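Local coordinates for L protein (CAS virus, PDB 5MV0), which probably acts as the viral RNA polymerase, its N-terminal domain having the PDDEXK-type endonuclease fold linked to cap-snatching of host mRNA, at residues Ile14-Ser28 with Ala41-Arg55. Sequence-based numbering, arbitrary orientation.
Sequences ILEILSIEPDLYKQS and AIRLRATIHELNCCR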
loop_
_atom_site.group_PDB
_atom_site.type_symbol
_atom_site.label_atom_id
_atom_site.label_comp_id
_atom_site.label_asym_id
_atom_site.label_seq_id
_atom_site.Cartn_x
_atom_site.Cartn_y
_atom_site.Cartn_z
ATOM N N ILE B 14 6.937 -5.196 -5.305
ATOM C CA ILE B 14 5.923 -4.224 -5.711
ATOM C C ILE B 14 4.813 -4.143 -4.668
ATOM O O ILE B 14 4.358 -3.049 -4.292
ATOM C CB ILE B 14 5.375 -4.585 -7.107
ATOM C CG1 ILE B 14 6.474 -4.425 -8.173
ATOM C CG2 ILE B 14 4.171 -3.745 -7.430
ATOM C CD1 ILE B 14 6.006 -4.824 -9.580
ATOM N N LEU B 15 4.370 -5.297 -4.169
ATOM C CA LEU B 15 3.333 -5.302 -3.142
ATOM C C LEU B 15 3.774 -4.523 -1.912
ATOM O O LEU B 15 2.977 -3.776 -1.322
ATOM C CB LEU B 15 2.968 -6.740 -2.754
ATOM C CG LEU B 15 2.110 -7.519 -3.767
ATOM C CD1 LEU B 15 2.115 -9.022 -3.476
ATOM C CD2 LEU B 15 0.686 -7.009 -3.774
ATOM N N GLU B 16 5.032 -4.692 -1.499
ATOM C CA GLU B 16 5.501 -3.984 -0.312
ATOM C C GLU B 16 5.564 -2.484 -0.557
ATOM O O GLU B 16 5.176 -1.687 0.309
ATOM C CB GLU B 16 6.875 -4.505 0.130
ATOM C CG GLU B 16 7.334 -3.859 1.438
ATOM C CD GLU B 16 8.612 -4.443 2.019
ATOM O OE1 GLU B 16 8.856 -4.254 3.235
ATOM O OE2 GLU B 16 9.379 -5.083 1.267
ATOM N N ILE B 17 6.082 -2.078 -1.720
ATOM C CA ILE B 17 6.149 -0.653 -2.055
ATOM C C ILE B 17 4.769 -0.019 -2.053
ATOM O O ILE B 17 4.579 1.098 -1.546
ATOM C CB ILE B 17 6.835 -0.460 -3.420
ATOM C CG1 ILE B 17 8.322 -0.814 -3.306
ATOM C CG2 ILE B 17 6.639 0.981 -3.897
ATOM C CD1 ILE B 17 9.037 -0.797 -4.667
ATOM N N LEU B 18 3.791 -0.694 -2.653
ATOM C CA LEU B 18 2.451 -0.134 -2.696
ATOM C C LEU B 18 1.778 -0.146 -1.327
ATOM O O LEU B 18 0.833 0.619 -1.117
ATOM C CB LEU B 18 1.592 -0.887 -3.728
ATOM C CG LEU B 18 2.137 -0.868 -5.174
ATOM C CD1 LEU B 18 1.152 -1.525 -6.140
ATOM C CD2 LEU B 18 2.496 0.526 -5.659
ATOM N N SER B 19 2.228 -1.002 -0.405
ATOM C CA SER B 19 1.743 -0.924 0.973
ATOM C C SER B 19 2.306 0.299 1.685
ATOM O O SER B 19 1.609 0.944 2.485
ATOM C CB SER B 19 2.120 -2.197 1.732
ATOM O OG SER B 19 1.597 -3.367 1.096
ATOM N N ILE B 20 3.579 0.611 1.421
ATOM C CA ILE B 20 4.264 1.721 2.082
ATOM C C ILE B 20 3.757 3.065 1.566
ATOM O O ILE B 20 3.610 4.020 2.338
ATOM C CB ILE B 20 5.782 1.579 1.875
ATOM C CG1 ILE B 20 6.316 0.349 2.604
ATOM C CG2 ILE B 20 6.524 2.851 2.323
ATOM C CD1 ILE B 20 7.783 0.007 2.263
ATOM N N GLU B 21 3.513 3.175 0.254
ATOM C CA GLU B 21 3.049 4.412 -0.387
ATOM C C GLU B 21 1.836 4.095 -1.246
ATOM O O GLU B 21 1.943 3.981 -2.478
ATOM C CB GLU B 21 4.139 5.056 -1.253
ATOM C CG GLU B 21 5.184 5.840 -0.487
ATOM C CD GLU B 21 4.704 7.227 -0.050
ATOM O OE1 GLU B 21 3.495 7.556 -0.187
ATOM O OE2 GLU B 21 5.564 7.996 0.414
ATOM N N PRO B 22 0.657 3.950 -0.630
ATOM C CA PRO B 22 -0.525 3.485 -1.375
ATOM C C PRO B 22 -1.065 4.468 -2.396
ATOM O O PRO B 22 -1.908 4.066 -3.210
ATOM C CB PRO B 22 -1.560 3.227 -0.262
ATOM C CG PRO B 22 -0.743 3.012 0.971
ATOM C CD PRO B 22 0.422 3.966 0.823
ATOM N N ASP B 23 -0.636 5.734 -2.388
ATOM C CA ASP B 23 -0.989 6.621 -3.497
ATOM C C ASP B 23 -0.494 6.085 -4.834
ATOM O O ASP B 23 -1.023 6.466 -5.884
ATOM C CB ASP B 23 -0.416 8.022 -3.283
ATOM C CG ASP B 23 -1.162 8.802 -2.220
ATOM O OD1 ASP B 23 -2.317 8.442 -1.912
ATOM O OD2 ASP B 23 -0.589 9.778 -1.695
ATOM N N LEU B 24 0.517 5.217 -4.822
ATOM C CA LEU B 24 1.016 4.646 -6.064
ATOM C C LEU B 24 0.128 3.526 -6.592
ATOM O O LEU B 24 0.273 3.145 -7.763
ATOM C CB LEU B 24 2.437 4.117 -5.855
ATOM C CG LEU B 24 3.512 5.134 -5.460
ATOM C CD1 LEU B 24 4.739 4.416 -4.916
ATOM C CD2 LEU B 24 3.881 5.968 -6.664
ATOM N N TYR B 25 -0.762 2.978 -5.747
ATOM C CA TYR B 25 -1.558 1.815 -6.145
ATOM C C TYR B 25 -2.326 2.081 -7.434
ATOM O O TYR B 25 -2.428 1.202 -8.302
ATOM C CB TYR B 25 -2.535 1.427 -5.027
ATOM C CG TYR B 25 -3.632 0.483 -5.496
ATOM C CD1 TYR B 25 -4.914 0.954 -5.771
ATOM C CD2 TYR B 25 -3.373 -0.873 -5.692
ATOM C CE1 TYR B 25 -5.916 0.104 -6.212
ATOM C CE2 TYR B 25 -4.370 -1.732 -6.136
ATOM C CZ TYR B 25 -5.633 -1.236 -6.393
ATOM O OH TYR B 25 -6.615 -2.076 -6.849
ATOM N N LYS B 26 -2.877 3.285 -7.580
ATOM C CA LYS B 26 -3.754 3.524 -8.730
ATOM C C LYS B 26 -2.978 3.629 -10.033
ATOM O O LYS B 26 -3.571 3.517 -11.107
ATOM C CB LYS B 26 -4.593 4.785 -8.518
ATOM C CG LYS B 26 -3.812 6.029 -8.121
ATOM C CD LYS B 26 -4.767 7.184 -7.815
ATOM C CE LYS B 26 -4.028 8.382 -7.232
ATOM N NZ LYS B 26 -3.501 8.083 -5.857
ATOM N N GLN B 27 -1.667 3.814 -9.963
ATOM C CA GLN B 27 -0.812 3.945 -11.129
ATOM C C GLN B 27 -0.014 2.685 -11.419
ATOM O O GLN B 27 0.831 2.692 -12.316
ATOM C CB GLN B 27 0.152 5.111 -10.936
ATOM C CG GLN B 27 -0.496 6.466 -10.957
ATOM C CD GLN B 27 0.542 7.548 -10.951
ATOM O OE1 GLN B 27 1.151 7.828 -9.914
ATOM N NE2 GLN B 27 0.783 8.148 -12.118
ATOM N N SER B 28 -0.249 1.607 -10.683
ATOM C CA SER B 28 0.605 0.444 -10.823
ATOM C C SER B 28 -0.239 -0.796 -11.057
ATOM O O SER B 28 -1.466 -0.736 -11.191
ATOM C CB SER B 28 1.514 0.287 -9.600
ATOM O OG SER B 28 2.688 -0.435 -9.955
ATOM N N ALA B 41 7.293 -2.685 -12.985
ATOM C CA ALA B 41 8.306 -2.314 -12.001
ATOM C C ALA B 41 9.128 -1.123 -12.470
ATOM O O ALA B 41 9.406 -0.205 -11.689
ATOM C CB ALA B 41 9.212 -3.513 -11.731
ATOM N N ILE B 42 9.520 -1.118 -13.749
ATOM C CA ILE B 42 10.273 0.003 -14.306
ATOM C C ILE B 42 9.438 1.277 -14.291
ATOM O O ILE B 42 9.931 2.355 -13.925
ATOM C CB ILE B 42 10.764 -0.356 -15.721
ATOM C CG1 ILE B 42 11.818 -1.459 -15.621
ATOM C CG2 ILE B 42 11.274 0.898 -16.478
ATOM C CD1 ILE B 42 12.062 -2.212 -16.943
ATOM N N ARG B 43 8.214 1.092 -14.691
ATOM C CA ARG B 43 7.298 2.361 -14.567
ATOM C C ARG B 43 7.090 2.890 -13.063
ATOM O O ARG B 43 7.192 4.072 -12.702
ATOM C CB ARG B 43 5.926 2.076 -15.178
ATOM C CG ARG B 43 4.992 3.288 -15.131
ATOM C CD ARG B 43 3.572 2.876 -14.779
ATOM N NE ARG B 43 3.630 1.691 -13.945
ATOM C CZ ARG B 43 3.730 1.698 -12.624
ATOM N NH1 ARG B 43 3.741 2.860 -11.943
ATOM N NH2 ARG B 43 3.805 0.533 -12.002
ATOM N N LEU B 44 7.019 1.893 -12.188
ATOM C CA LEU B 44 6.869 2.269 -10.780
ATOM C C LEU B 44 8.103 3.006 -10.268
ATOM O O LEU B 44 7.995 3.985 -9.516
ATOM C CB LEU B 44 6.597 1.019 -9.946
ATOM C CG LEU B 44 6.303 1.219 -8.449
ATOM C CD1 LEU B 44 5.064 2.098 -8.253
ATOM C CD2 LEU B 44 6.171 -0.139 -7.724
ATOM N N ARG B 45 9.287 2.552 -10.663
ATOM C CA ARG B 45 10.507 3.260 -10.282
ATOM C C ARG B 45 10.444 4.733 -10.690
ATOM O O ARG B 45 10.739 5.633 -9.885
ATOM C CB ARG B 45 11.696 2.546 -10.917
ATOM C CG ARG B 45 13.028 3.222 -10.804
ATOM C CD ARG B 45 14.097 2.259 -11.332
ATOM N NE ARG B 45 15.421 2.857 -11.295
ATOM C CZ ARG B 45 15.935 3.583 -12.281
ATOM N NH1 ARG B 45 15.235 3.799 -13.392
ATOM N NH2 ARG B 45 17.145 4.100 -12.153
ATOM N N ALA B 46 10.034 4.995 -11.937
ATOM C CA ALA B 46 9.916 6.369 -12.416
ATOM C C ALA B 46 8.807 7.120 -11.691
ATOM O O ALA B 46 8.950 8.315 -11.404
ATOM C CB ALA B 46 9.667 6.378 -13.929
ATOM N N THR B 47 7.689 6.442 -11.395
ATOM C CA THR B 47 6.563 7.105 -10.730
ATOM C C THR B 47 6.902 7.478 -9.288
ATOM O O THR B 47 6.450 8.517 -8.788
ATOM C CB THR B 47 5.319 6.206 -10.764
ATOM O OG1 THR B 47 4.954 5.941 -12.120
ATOM C CG2 THR B 47 4.161 6.886 -10.102
ATOM N N ILE B 48 7.662 6.626 -8.593
ATOM C CA ILE B 48 8.126 6.957 -7.243
ATOM C C ILE B 48 8.969 8.237 -7.266
ATOM O O ILE B 48 8.795 9.147 -6.438
ATOM C CB ILE B 48 8.904 5.765 -6.648
ATOM C CG1 ILE B 48 7.958 4.560 -6.457
ATOM C CG2 ILE B 48 9.582 6.151 -5.335
ATOM C CD1 ILE B 48 8.674 3.247 -6.106
ATOM N N HIS B 49 9.898 8.321 -8.216
ATOM C CA HIS B 49 10.691 9.535 -8.387
ATOM C C HIS B 49 9.803 10.763 -8.587
ATOM O O HIS B 49 9.999 11.793 -7.926
ATOM C CB HIS B 49 11.636 9.356 -9.571
ATOM C CG HIS B 49 12.536 10.522 -9.819
ATOM N ND1 HIS B 49 13.426 10.990 -8.876
ATOM C CD2 HIS B 49 12.708 11.293 -10.920
ATOM C CE1 HIS B 49 14.106 12.005 -9.384
ATOM N NE2 HIS B 49 13.693 12.205 -10.625
ATOM N N GLU B 50 8.836 10.681 -9.518
ATOM C CA GLU B 50 7.917 11.797 -9.755
ATOM C C GLU B 50 7.178 12.179 -8.489
ATOM O O GLU B 50 7.041 13.362 -8.168
ATOM C CB GLU B 50 6.875 11.448 -10.821
ATOM C CG GLU B 50 7.359 11.228 -12.226
ATOM C CD GLU B 50 6.262 10.567 -13.080
ATOM O OE1 GLU B 50 5.104 10.441 -12.597
ATOM O OE2 GLU B 50 6.560 10.160 -14.219
ATOM N N LEU B 51 6.640 11.181 -7.786
ATOM C CA LEU B 51 5.885 11.444 -6.563
ATOM C C LEU B 51 6.721 12.209 -5.544
ATOM O O LEU B 51 6.268 13.204 -4.966
ATOM C CB LEU B 51 5.402 10.127 -5.950
ATOM C CG LEU B 51 4.632 10.284 -4.634
ATOM C CD1 LEU B 51 3.492 11.290 -4.830
ATOM C CD2 LEU B 51 4.097 8.942 -4.160
ATOM N N ASN B 52 7.939 11.744 -5.291
ATOM C CA ASN B 52 8.724 12.370 -4.240
ATOM C C ASN B 52 9.256 13.737 -4.657
ATOM O O ASN B 52 9.398 14.624 -3.806
ATOM C CB ASN B 52 9.823 11.412 -3.819
ATOM C CG ASN B 52 9.255 10.227 -3.044
ATOM O OD1 ASN B 52 8.363 10.405 -2.213
ATOM N ND2 ASN B 52 9.735 9.025 -3.332
ATOM N N CYS B 53 9.530 13.943 -5.947
ATOM C CA CYS B 53 9.841 15.296 -6.407
ATOM C C CYS B 53 8.662 16.228 -6.168
ATOM O O CYS B 53 8.841 17.361 -5.701
ATOM C CB CYS B 53 10.239 15.290 -7.888
ATOM S SG CYS B 53 11.844 14.544 -8.236
ATOM N N CYS B 54 7.440 15.754 -6.442
ATOM C CA CYS B 54 6.252 16.564 -6.193
ATOM C C CYS B 54 6.108 16.889 -4.719
ATOM O O CYS B 54 5.836 18.035 -4.349
ATOM C CB CYS B 54 5.000 15.850 -6.690
ATOM S SG CYS B 54 4.864 15.782 -8.475
ATOM N N ARG B 55 6.265 15.877 -3.858
ATOM C CA ARG B 55 6.196 16.114 -2.423
ATOM C C ARG B 55 7.241 17.127 -1.972
ATOM O O ARG B 55 6.939 18.016 -1.169
ATOM C CB ARG B 55 6.378 14.804 -1.664
ATOM C CG ARG B 55 5.320 13.772 -1.973
ATOM C CD ARG B 55 4.714 13.268 -0.698
ATOM N NE ARG B 55 3.638 12.314 -0.926
ATOM C CZ ARG B 55 3.698 11.050 -0.534
ATOM N NH1 ARG B 55 4.789 10.619 0.080
ATOM N NH2 ARG B 55 2.678 10.223 -0.748
HETATM O O HOH W 1 7.787 8.154 -0.735
HETATM O O HOH W 2 2.395 10.213 -13.944
#
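Leu-24 packs against helix 41-55 with every atom of its side chain beyond CA. Its CB lies 4.1 Å from Leu-44 CD1. CG faces Leu-51 CD2. There the side chain forks: CD1 meets Ile-48 CG1 at 3.6 Å, and CD2 touches Thr-47 CG2, also at 3.6 Å, the Leu-24 and Thr-47 side chains running alongside in opposite directions. Leu-44, Thr-47, Ile-48 and Leu-51, spread over two turns of one helix face, thus receive this leucine. Leu-44 carries the apolar layer onward. With CG anti to the backbone N (chi1 -175°), its CD2 meets Ile-17 CG2 tip to tip at 4.0 Å.

Beyond Leu-51 the contact turns ionic. Arg-55 grips the Glu-21 carboxylate end-on, NH2 to OE1 and NH1 to OE2, both 2.8 Å. The acid is met on its syn side, with the two planes 37° apart. Asp-23 OD2 adds a weak, long bond to Arg-55 NH2. Asn-152 also bonds Glu-21 OE2, which probably helps fix the carboxylate.

Helix 4-20 and the 3-10 segment 22-27 both pack on helix 34-57. Ile-17 also touches Leu-161 of helix 155-170, which joins this helical core. His-61 of strand 60-61 packs on Thr-47 and Leu-51, linking the core to the sheet.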